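Local coordinates for protein 2,3-dihydroxybenzoate-AMP ligase (Bacillus subtilis, PDB 1MDB) that belongs to the AMP-binding (ANL) enzyme superfamily, pairing a large N-terminal portion with a small C-terminal domain, and holds adenosine monophosphate in this model, at residues 252-257 against 265-270; 487-492 against 500-505. All coordinates share one frame; numbering follows the deposited sequence.

Interaction 1 of 2, residues 252-257 against 265-270; sequences RVVLSP and FPLIER
Leu267 of helix 261-271 meets the end of strand 252-255, an apolar contact between a helix and the C-terminal end of an inner strand of the sheet, with the two residues that follow it, largely buried within the AMP-binding domain. Within 265-270, Leu267 alone makes the contact; Asp263, Ala264 and Glu271 of the same helix flank it. Its branch carbon CG lies 4.0 Å from CG1 of Val254, and the two side chains cross obliquely. The methyl CD2 of Leu267 reaches further along the chain, to 3.8 Å from CD of Pro257 and 3.9 Å from CA of Ser256. The first torsion of Leu267, -108°, departs from the usual staggered values, so the branch is turned in an unusual way where it fits between valine and proline. With CG1 anti to the backbone N (chi1 -179°), Val254 turns that methyl to the leucine. Strand 252-255, helix 261-271 and strand 275-278 form a beta-alpha-beta crossover in a mixed sheet, the two strands lying parallel on either side of strand 225-228. The helix also covers that middle strand, Ile268 resting on Leu227; Val254 touches Val225 and Leu227 from the adjacent strand. A branched, compact valine suits this sheet face, whereas Leu255, its CB directed away from the helix, packs on Ile44 and Met232. Ser256 is polar yet buried; its OG, 4.0 Å from CD2 of Leu267, is satisfied by a hydrogen bond to the carbonyl O of Ser258. Pro257 adds a rigid apolar ring as the chain leaves the strand.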
ATOM      1  N   ARG A 252      -8.427   7.011 -16.505  1.00 28.07           N
ATOM      2  CA  ARG A 252      -9.627   6.291 -16.105  1.00 28.04           C
ATOM      3  C   ARG A 252      -9.295   5.093 -15.233  1.00 28.19           C
ATOM      4  O   ARG A 252      -8.399   4.324 -15.546  1.00 28.87           O
ATOM      5  CB  ARG A 252     -10.401   5.831 -17.347  1.00 29.35           C
ATOM      6  CG  ARG A 252     -11.576   4.916 -17.059  1.00 30.49           C
ATOM      7  CD  ARG A 252     -12.469   4.772 -18.294  1.00 33.94           C
ATOM      8  NE  ARG A 252     -11.852   3.996 -19.369  1.00 33.66           N
ATOM      9  CZ  ARG A 252     -12.074   2.700 -19.560  1.00 35.06           C
ATOM     10  NH1 ARG A 252     -12.894   2.052 -18.753  1.00 34.94           N
ATOM     11  NH2 ARG A 252     -11.481   2.048 -20.552  1.00 34.69           N
ATOM     12  N   VAL A 253     -10.046   4.938 -14.146  1.00 26.19           N
ATOM     13  CA  VAL A 253      -9.842   3.852 -13.203  1.00 25.77           C
ATOM     14  C   VAL A 253     -10.884   2.748 -13.374  1.00 27.19           C
ATOM     15  O   VAL A 253     -12.083   3.026 -13.482  1.00 29.17           O
ATOM     16  CB  VAL A 253      -9.942   4.374 -11.732  1.00 26.02           C
ATOM     17  CG1 VAL A 253      -9.951   3.210 -10.764  1.00 23.89           C
ATOM     18  CG2 VAL A 253      -8.792   5.325 -11.421  1.00 22.99           C
ATOM     19  N   VAL A 254     -10.433   1.500 -13.386  1.00 25.00           N
ATOM     20  CA  VAL A 254     -11.345   0.368 -13.488  1.00 24.35           C
ATOM     21  C   VAL A 254     -11.274  -0.365 -12.163  1.00 25.35           C
ATOM     22  O   VAL A 254     -10.186  -0.703 -11.695  1.00 23.91           O
ATOM     23  CB  VAL A 254     -10.936  -0.620 -14.591  1.00 22.17           C
ATOM     24  CG1 VAL A 254     -11.937  -1.747 -14.650  1.00 21.84           C
ATOM     25  CG2 VAL A 254     -10.817   0.093 -15.924  1.00 22.27           C
ATOM     26  N   LEU A 255     -12.426  -0.643 -11.566  1.00 25.77           N
ATOM     27  CA  LEU A 255     -12.444  -1.318 -10.277  1.00 27.15           C
ATOM     28  C   LEU A 255     -12.675  -2.819 -10.363  1.00 28.96           C
ATOM     29  O   LEU A 255     -13.705  -3.273 -10.855  1.00 29.52           O
ATOM     30  CB  LEU A 255     -13.509  -0.680  -9.382  1.00 26.55           C
ATOM     31  CG  LEU A 255     -13.373   0.842  -9.252  1.00 23.72           C
ATOM     32  CD1 LEU A 255     -14.572   1.416  -8.512  1.00 22.06           C
ATOM     33  CD2 LEU A 255     -12.080   1.174  -8.530  1.00 23.47           C
ATOM     34  N   SER A 256     -11.713  -3.590  -9.871  1.00 28.94           N
ATOM     35  CA  SER A 256     -11.835  -5.035  -9.884  1.00 29.94           C
ATOM     36  C   SER A 256     -12.470  -5.501  -8.580  1.00 32.90           C
ATOM     37  O   SER A 256     -12.143  -4.999  -7.498  1.00 33.80           O
ATOM     38  CB  SER A 256     -10.461  -5.693 -10.053  1.00 30.22           C
ATOM     39  OG  SER A 256     -10.587  -7.107 -10.122  1.00 32.18           O
ATOM     40  N   PRO A 257     -13.402  -6.460  -8.674  1.00 33.60           N
ATOM     41  CA  PRO A 257     -14.148  -7.070  -7.569  1.00 34.36           C
ATOM     42  C   PRO A 257     -13.206  -7.681  -6.533  1.00 35.17           C
ATOM     43  O   PRO A 257     -13.503  -7.704  -5.332  1.00 35.32           O
ATOM     44  CB  PRO A 257     -14.972  -8.149  -8.266  1.00 36.18           C
ATOM     45  CG  PRO A 257     -15.187  -7.581  -9.635  1.00 34.23           C
ATOM     46  CD  PRO A 257     -13.841  -7.012  -9.968  1.00 33.89           C
ATOM     47  N   PHE A 265      -8.430 -10.433 -15.158  1.00 29.98           N
ATOM     48  CA  PHE A 265      -8.118 -10.693 -16.563  1.00 31.68           C
ATOM     49  C   PHE A 265      -9.215 -10.250 -17.532  1.00 30.95           C
ATOM     50  O   PHE A 265      -8.946  -9.493 -18.459  1.00 31.25           O
ATOM     51  CB  PHE A 265      -7.769 -12.176 -16.760  1.00 29.57           C
ATOM     52  CG  PHE A 265      -6.373 -12.535 -16.299  1.00 31.87           C
ATOM     53  CD1 PHE A 265      -5.704 -11.735 -15.373  1.00 29.25           C
ATOM     54  CD2 PHE A 265      -5.743 -13.685 -16.766  1.00 29.87           C
ATOM     55  CE1 PHE A 265      -4.432 -12.070 -14.914  1.00 29.46           C
ATOM     56  CE2 PHE A 265      -4.465 -14.035 -16.313  1.00 33.76           C
ATOM     57  CZ  PHE A 265      -3.809 -13.225 -15.383  1.00 31.66           C
ATOM     58  N   PRO A 266     -10.463 -10.704 -17.328  1.00 31.58           N
ATOM     59  CA  PRO A 266     -11.528 -10.283 -18.247  1.00 32.96           C
ATOM     60  C   PRO A 266     -11.592  -8.758 -18.313  1.00 33.46           C
ATOM     61  O   PRO A 266     -11.763  -8.173 -19.380  1.00 36.51           O
ATOM     62  CB  PRO A 266     -12.783 -10.886 -17.622  1.00 32.91           C
ATOM     63  CG  PRO A 266     -12.264 -12.119 -16.944  1.00 33.04           C
ATOM     64  CD  PRO A 266     -10.985 -11.629 -16.308  1.00 30.87           C
ATOM     65  N   LEU A 267     -11.434  -8.121 -17.159  1.00 33.66           N
ATOM     66  CA  LEU A 267     -11.468  -6.664 -17.055  1.00 33.18           C
ATOM     67  C   LEU A 267     -10.331  -6.024 -17.850  1.00 32.98           C
ATOM     68  O   LEU A 267     -10.492  -4.970 -18.451  1.00 31.83           O
ATOM     69  CB  LEU A 267     -11.365  -6.251 -15.581  1.00 32.86           C
ATOM     70  CG  LEU A 267     -12.568  -5.681 -14.819  1.00 34.01           C
ATOM     71  CD1 LEU A 267     -13.864  -5.841 -15.604  1.00 33.42           C
ATOM     72  CD2 LEU A 267     -12.640  -6.362 -13.467  1.00 31.83           C
ATOM     73  N   ILE A 268      -9.170  -6.663 -17.843  1.00 33.84           N
ATOM     74  CA  ILE A 268      -8.033  -6.125 -18.569  1.00 34.21           C
ATOM     75  C   ILE A 268      -8.299  -6.181 -20.073  1.00 34.49           C
ATOM     76  O   ILE A 268      -8.027  -5.224 -20.800  1.00 31.66           O
ATOM     77  CB  ILE A 268      -6.746  -6.904 -18.219  1.00 34.32           C
ATOM     78  CG1 ILE A 268      -6.426  -6.698 -16.735  1.00 33.50           C
ATOM     79  CG2 ILE A 268      -5.590  -6.430 -19.090  1.00 34.46           C
ATOM     80  CD1 ILE A 268      -5.196  -7.429 -16.245  1.00 33.73           C
ATOM     81  N   GLU A 269      -8.848  -7.297 -20.535  1.00 35.54           N
ATOM     82  CA  GLU A 269      -9.152  -7.442 -21.957  1.00 38.33           C
ATOM     83  C   GLU A 269     -10.368  -6.604 -22.373  1.00 38.68           C
ATOM     84  O   GLU A 269     -10.341  -5.922 -23.399  1.00 35.96           O
ATOM     85  CB  GLU A 269      -9.398  -8.914 -22.301  1.00 39.73           C
ATOM     86  CG  GLU A 269     -10.184  -9.113 -23.594  1.00 44.46           C
ATOM     87  CD  GLU A 269     -10.156 -10.545 -24.085  1.00 46.33           C
ATOM     88  OE1 GLU A 269     -10.245 -11.473 -23.251  1.00 46.99           O
ATOM     89  OE2 GLU A 269     -10.056 -10.737 -25.315  1.00 49.94           O
ATOM     90  N   ARG A 270     -11.431  -6.660 -21.576  1.00 38.78           N
ATOM     91  CA  ARG A 270     -12.639  -5.911 -21.894  1.00 40.80           C
ATOM     92  C   ARG A 270     -12.415  -4.403 -21.858  1.00 39.17           C
ATOM     93  O   ARG A 270     -12.762  -3.699 -22.802  1.00 39.65           O
ATOM     94  CB  ARG A 270     -13.774  -6.286 -20.930  1.00 43.08           C
ATOM     95  CG  ARG A 270     -15.040  -5.470 -21.146  1.00 47.47           C
ATOM     96  CD  ARG A 270     -16.164  -5.896 -20.216  1.00 52.50           C
ATOM     97  NE  ARG A 270     -17.305  -4.988 -20.326  1.00 58.08           N
ATOM     98  CZ  ARG A 270     -18.473  -5.154 -19.709  1.00 60.56           C
ATOM     99  NH1 ARG A 270     -18.679  -6.206 -18.921  1.00 62.50           N
ATOM    100  NH2 ARG A 270     -19.441  -4.264 -19.876  1.00 61.68           N
TER

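Interaction 2 of 2, residues 487-492 against 500-505; sequences ELKAFL and YKIPDR
Lys489 swings its CG beside the backbone N, anti to the carbonyl carbon (chi1 -65°), and the chain beyond is fully extended, which carries NZ from helix 485-494 to the backbone of Pro503 and Asp504. Leu492, three residues further on, starts out in the same way, and its CD1 comes within 3.5 Å of CD of Pro503, a close apolar approach. Ile502 completes the contact from the loop: its CG2 sits 4.1 Å from CG of Lys489, the two side chains lying across one another, so the aliphatic part of the lysine is covered by the CG2 methyl of the beta-branched isoleucine before the charged end is reached. Farther along the lysine, CE passes 3.4 Å from the O of Pro503, and NZ donates a hydrogen bond of 3.0 Å to the O of Asp504. This bond comes from above the carbonyl plane, 58° out of it, with a C=O...N angle of 122°. The contact belongs to the small C-terminal domain of the AMP-binding family, where helix 485-494 packs on the loop leading into strand 505-508. Around it, Leu492 also touches His448 and Leu449 of helix 442-449, and Pro503 rests on Val445 and on Val474 of strand 469-478; a compact, rigid proline ring fits such a buried junction well. The carboxylate of Asp504 is engaged elsewhere, in salt bridges with Arg435 and Arg471 and a hydrogen bond from the backbone N of Ser472; its OD1 is 6.6 Å from NZ of Lys489. In this contact the lysine directs a hydrogen bond to a main-chain oxygen, tying the helix to the course of the loop backbone, and any attraction to the carboxylate is likely to be longer-range and secondary.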
ATOM      1  N   GLU A 487      15.023 -32.633  -0.899  1.00 39.73           N
ATOM      2  CA  GLU A 487      15.224 -32.340  -2.312  1.00 40.01           C
ATOM      3  C   GLU A 487      15.524 -30.853  -2.494  1.00 39.08           C
ATOM      4  O   GLU A 487      16.324 -30.472  -3.346  1.00 38.97           O
ATOM      5  CB  GLU A 487      13.964 -32.711  -3.098  1.00 43.13           C
ATOM      6  CG  GLU A 487      14.079 -32.597  -4.610  1.00 47.78           C
ATOM      7  CD  GLU A 487      12.745 -32.840  -5.313  1.00 50.84           C
ATOM      8  OE1 GLU A 487      11.972 -33.711  -4.847  1.00 49.33           O
ATOM      9  OE2 GLU A 487      12.477 -32.166  -6.334  1.00 51.92           O
ATOM     10  N   LEU A 488      14.888 -30.012  -1.685  1.00 37.20           N
ATOM     11  CA  LEU A 488      15.099 -28.570  -1.798  1.00 36.48           C
ATOM     12  C   LEU A 488      16.442 -28.139  -1.231  1.00 35.01           C
ATOM     13  O   LEU A 488      17.107 -27.269  -1.792  1.00 33.96           O
ATOM     14  CB  LEU A 488      13.965 -27.805  -1.107  1.00 34.24           C
ATOM     15  CG  LEU A 488      12.613 -27.908  -1.820  1.00 35.06           C
ATOM     16  CD1 LEU A 488      11.575 -27.083  -1.082  1.00 33.45           C
ATOM     17  CD2 LEU A 488      12.766 -27.426  -3.262  1.00 35.00           C
ATOM     18  N   LYS A 489      16.828 -28.744  -0.112  1.00 35.85           N
ATOM     19  CA  LYS A 489      18.102 -28.438   0.523  1.00 35.27           C
ATOM     20  C   LYS A 489      19.235 -28.855  -0.414  1.00 35.11           C
ATOM     21  O   LYS A 489      20.224 -28.135  -0.571  1.00 34.92           O
ATOM     22  CB  LYS A 489      18.216 -29.179   1.856  1.00 35.75           C
ATOM     23  CG  LYS A 489      17.197 -28.721   2.893  1.00 34.86           C
ATOM     24  CD  LYS A 489      17.346 -29.469   4.204  1.00 35.10           C
ATOM     25  CE  LYS A 489      16.258 -29.049   5.183  1.00 37.33           C
ATOM     26  NZ  LYS A 489      16.375 -29.704   6.512  1.00 34.64           N
ATOM     27  N   ALA A 490      19.081 -30.017  -1.039  1.00 34.51           N
ATOM     28  CA  ALA A 490      20.087 -30.519  -1.968  1.00 34.61           C
ATOM     29  C   ALA A 490      20.192 -29.570  -3.160  1.00 34.23           C
ATOM     30  O   ALA A 490      21.289 -29.269  -3.645  1.00 34.34           O
ATOM     31  CB  ALA A 490      19.709 -31.909  -2.435  1.00 34.87           C
ATOM     32  N   PHE A 491      19.040 -29.095  -3.622  1.00 33.90           N
ATOM     33  CA  PHE A 491      18.973 -28.167  -4.746  1.00 32.64           C
ATOM     34  C   PHE A 491      19.818 -26.929  -4.434  1.00 32.86           C
ATOM     35  O   PHE A 491      20.599 -26.451  -5.271  1.00 31.23           O
ATOM     36  CB  PHE A 491      17.517 -27.746  -4.978  1.00 34.13           C
ATOM     37  CG  PHE A 491      17.339 -26.722  -6.072  1.00 34.69           C
ATOM     38  CD1 PHE A 491      17.335 -27.105  -7.409  1.00 32.43           C
ATOM     39  CD2 PHE A 491      17.169 -25.376  -5.760  1.00 34.81           C
ATOM     40  CE1 PHE A 491      17.161 -26.163  -8.420  1.00 33.81           C
ATOM     41  CE2 PHE A 491      16.993 -24.422  -6.770  1.00 34.76           C
ATOM     42  CZ  PHE A 491      16.991 -24.817  -8.101  1.00 33.28           C
ATOM     43  N   LEU A 492      19.652 -26.408  -3.222  1.00 30.36           N
ATOM     44  CA  LEU A 492      20.383 -25.222  -2.804  1.00 30.26           C
ATOM     45  C   LEU A 492      21.859 -25.543  -2.622  1.00 32.12           C
ATOM     46  O   LEU A 492      22.725 -24.705  -2.868  1.00 32.36           O
ATOM     47  CB  LEU A 492      19.797 -24.675  -1.499  1.00 27.77           C
ATOM     48  CG  LEU A 492      18.347 -24.187  -1.626  1.00 28.81           C
ATOM     49  CD1 LEU A 492      17.798 -23.779  -0.262  1.00 26.44           C
ATOM     50  CD2 LEU A 492      18.302 -23.012  -2.593  1.00 27.17           C
ATOM     51  N   TYR A 500      25.206 -22.089   5.961  1.00 32.76           N
ATOM     52  CA  TYR A 500      24.407 -21.450   6.999  1.00 32.41           C
ATOM     53  C   TYR A 500      23.138 -20.744   6.507  1.00 33.16           C
ATOM     54  O   TYR A 500      22.312 -20.322   7.319  1.00 31.70           O
ATOM     55  CB  TYR A 500      25.272 -20.470   7.788  1.00 30.37           C
ATOM     56  CG  TYR A 500      25.639 -19.197   7.058  1.00 33.33           C
ATOM     57  CD1 TYR A 500      24.810 -18.076   7.110  1.00 32.72           C
ATOM     58  CD2 TYR A 500      26.833 -19.098   6.345  1.00 32.23           C
ATOM     59  CE1 TYR A 500      25.166 -16.892   6.474  1.00 33.88           C
ATOM     60  CE2 TYR A 500      27.193 -17.921   5.711  1.00 31.45           C
ATOM     61  CZ  TYR A 500      26.359 -16.825   5.780  1.00 33.24           C
ATOM     62  OH  TYR A 500      26.720 -15.650   5.162  1.00 38.87           O
ATOM     63  N   LYS A 501      22.988 -20.634   5.187  1.00 32.07           N
ATOM     64  CA  LYS A 501      21.830 -19.979   4.571  1.00 33.03           C
ATOM     65  C   LYS A 501      20.757 -20.997   4.211  1.00 33.52           C
ATOM     66  O   LYS A 501      19.607 -20.637   3.952  1.00 34.22           O
ATOM     67  CB  LYS A 501      22.240 -19.240   3.290  1.00 31.71           C
ATOM     68  CG  LYS A 501      23.150 -18.035   3.499  1.00 30.49           C
ATOM     69  CD  LYS A 501      23.635 -17.494   2.165  1.00 28.30           C
ATOM     70  CE  LYS A 501      24.500 -16.264   2.353  1.00 29.47           C
ATOM     71  NZ  LYS A 501      24.981 -15.738   1.059  1.00 29.00           N
ATOM     72  N   ILE A 502      21.149 -22.265   4.172  1.00 33.14           N
ATOM     73  CA  ILE A 502      20.226 -23.338   3.838  1.00 33.54           C
ATOM     74  C   ILE A 502      19.196 -23.483   4.949  1.00 32.52           C
ATOM     75  O   ILE A 502      19.552 -23.618   6.120  1.00 33.00           O
ATOM     76  CB  ILE A 502      20.975 -24.679   3.658  1.00 33.48           C
ATOM     77  CG1 ILE A 502      21.931 -24.579   2.468  1.00 34.75           C
ATOM     78  CG2 ILE A 502      19.980 -25.818   3.443  1.00 34.31           C
ATOM     79  CD1 ILE A 502      22.891 -25.737   2.381  1.00 34.14           C
ATOM     80  N   PRO A 503      17.902 -23.463   4.593  1.00 31.36           N
ATOM     81  CA  PRO A 503      16.825 -23.594   5.583  1.00 31.35           C
ATOM     82  C   PRO A 503      17.036 -24.817   6.466  1.00 29.87           C
ATOM     83  O   PRO A 503      17.301 -25.903   5.962  1.00 30.93           O
ATOM     84  CB  PRO A 503      15.568 -23.745   4.722  1.00 30.29           C
ATOM     85  CG  PRO A 503      15.932 -23.029   3.441  1.00 32.24           C
ATOM     86  CD  PRO A 503      17.362 -23.463   3.221  1.00 29.85           C
ATOM     87  N   ASP A 504      16.926 -24.645   7.777  1.00 31.53           N
ATOM     88  CA  ASP A 504      17.071 -25.775   8.689  1.00 30.56           C
ATOM     89  C   ASP A 504      15.810 -26.611   8.599  1.00 30.83           C
ATOM     90  O   ASP A 504      15.835 -27.831   8.759  1.00 30.44           O
ATOM     91  CB  ASP A 504      17.230 -25.295  10.129  1.00 31.38           C
ATOM     92  CG  ASP A 504      18.549 -24.619  10.368  1.00 30.32           C
ATOM     93  OD1 ASP A 504      19.577 -25.317  10.289  1.00 29.74           O
ATOM     94  OD2 ASP A 504      18.556 -23.398  10.629  1.00 30.38           O
ATOM     95  N   ARG A 505      14.696 -25.944   8.333  1.00 31.10           N
ATOM     96  CA  ARG A 505      13.421 -26.638   8.259  1.00 30.37           C
ATOM     97  C   ARG A 505      12.540 -26.167   7.107  1.00 29.00           C
ATOM     98  O   ARG A 505      12.535 -24.987   6.758  1.00 29.29           O
ATOM     99  CB  ARG A 505      12.697 -26.470   9.589  1.00 28.55           C
ATOM    100  CG  ARG A 505      11.316 -27.078   9.638  1.00 31.22           C
ATOM    101  CD  ARG A 505      10.846 -27.196  11.071  1.00 27.36           C
ATOM    102  NE  ARG A 505       9.471 -27.663  11.142  1.00 30.77           N
ATOM    103  CZ  ARG A 505       8.923 -28.206  12.225  1.00 31.09           C
ATOM    104  NH1 ARG A 505       9.641 -28.357  13.326  1.00 31.24           N
ATOM    105  NH2 ARG A 505       7.651 -28.584  12.208  1.00 30.51           N
TER

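Overall arrangement
The two contacts belong to different parts of the enzyme: interaction 1 lies in the large AMP-binding region and interaction 2 in the C-terminal domain, their centres about 41 Å apart and their nearest atoms about 25 Å apart. They share no helix or strand. Each joins a helix to a neighbouring piece of chain eight residues away, but in the first the strand precedes the helix and in the second the loop follows it. Interaction 1 is mostly buried and held by van der Waals packing alone, a leucine against a valine, a serine and a proline. Interaction 2, farther from the centre of the chain and only partly buried, combines a leucine-proline core with a long lysine whose charged end meets backbone oxygen.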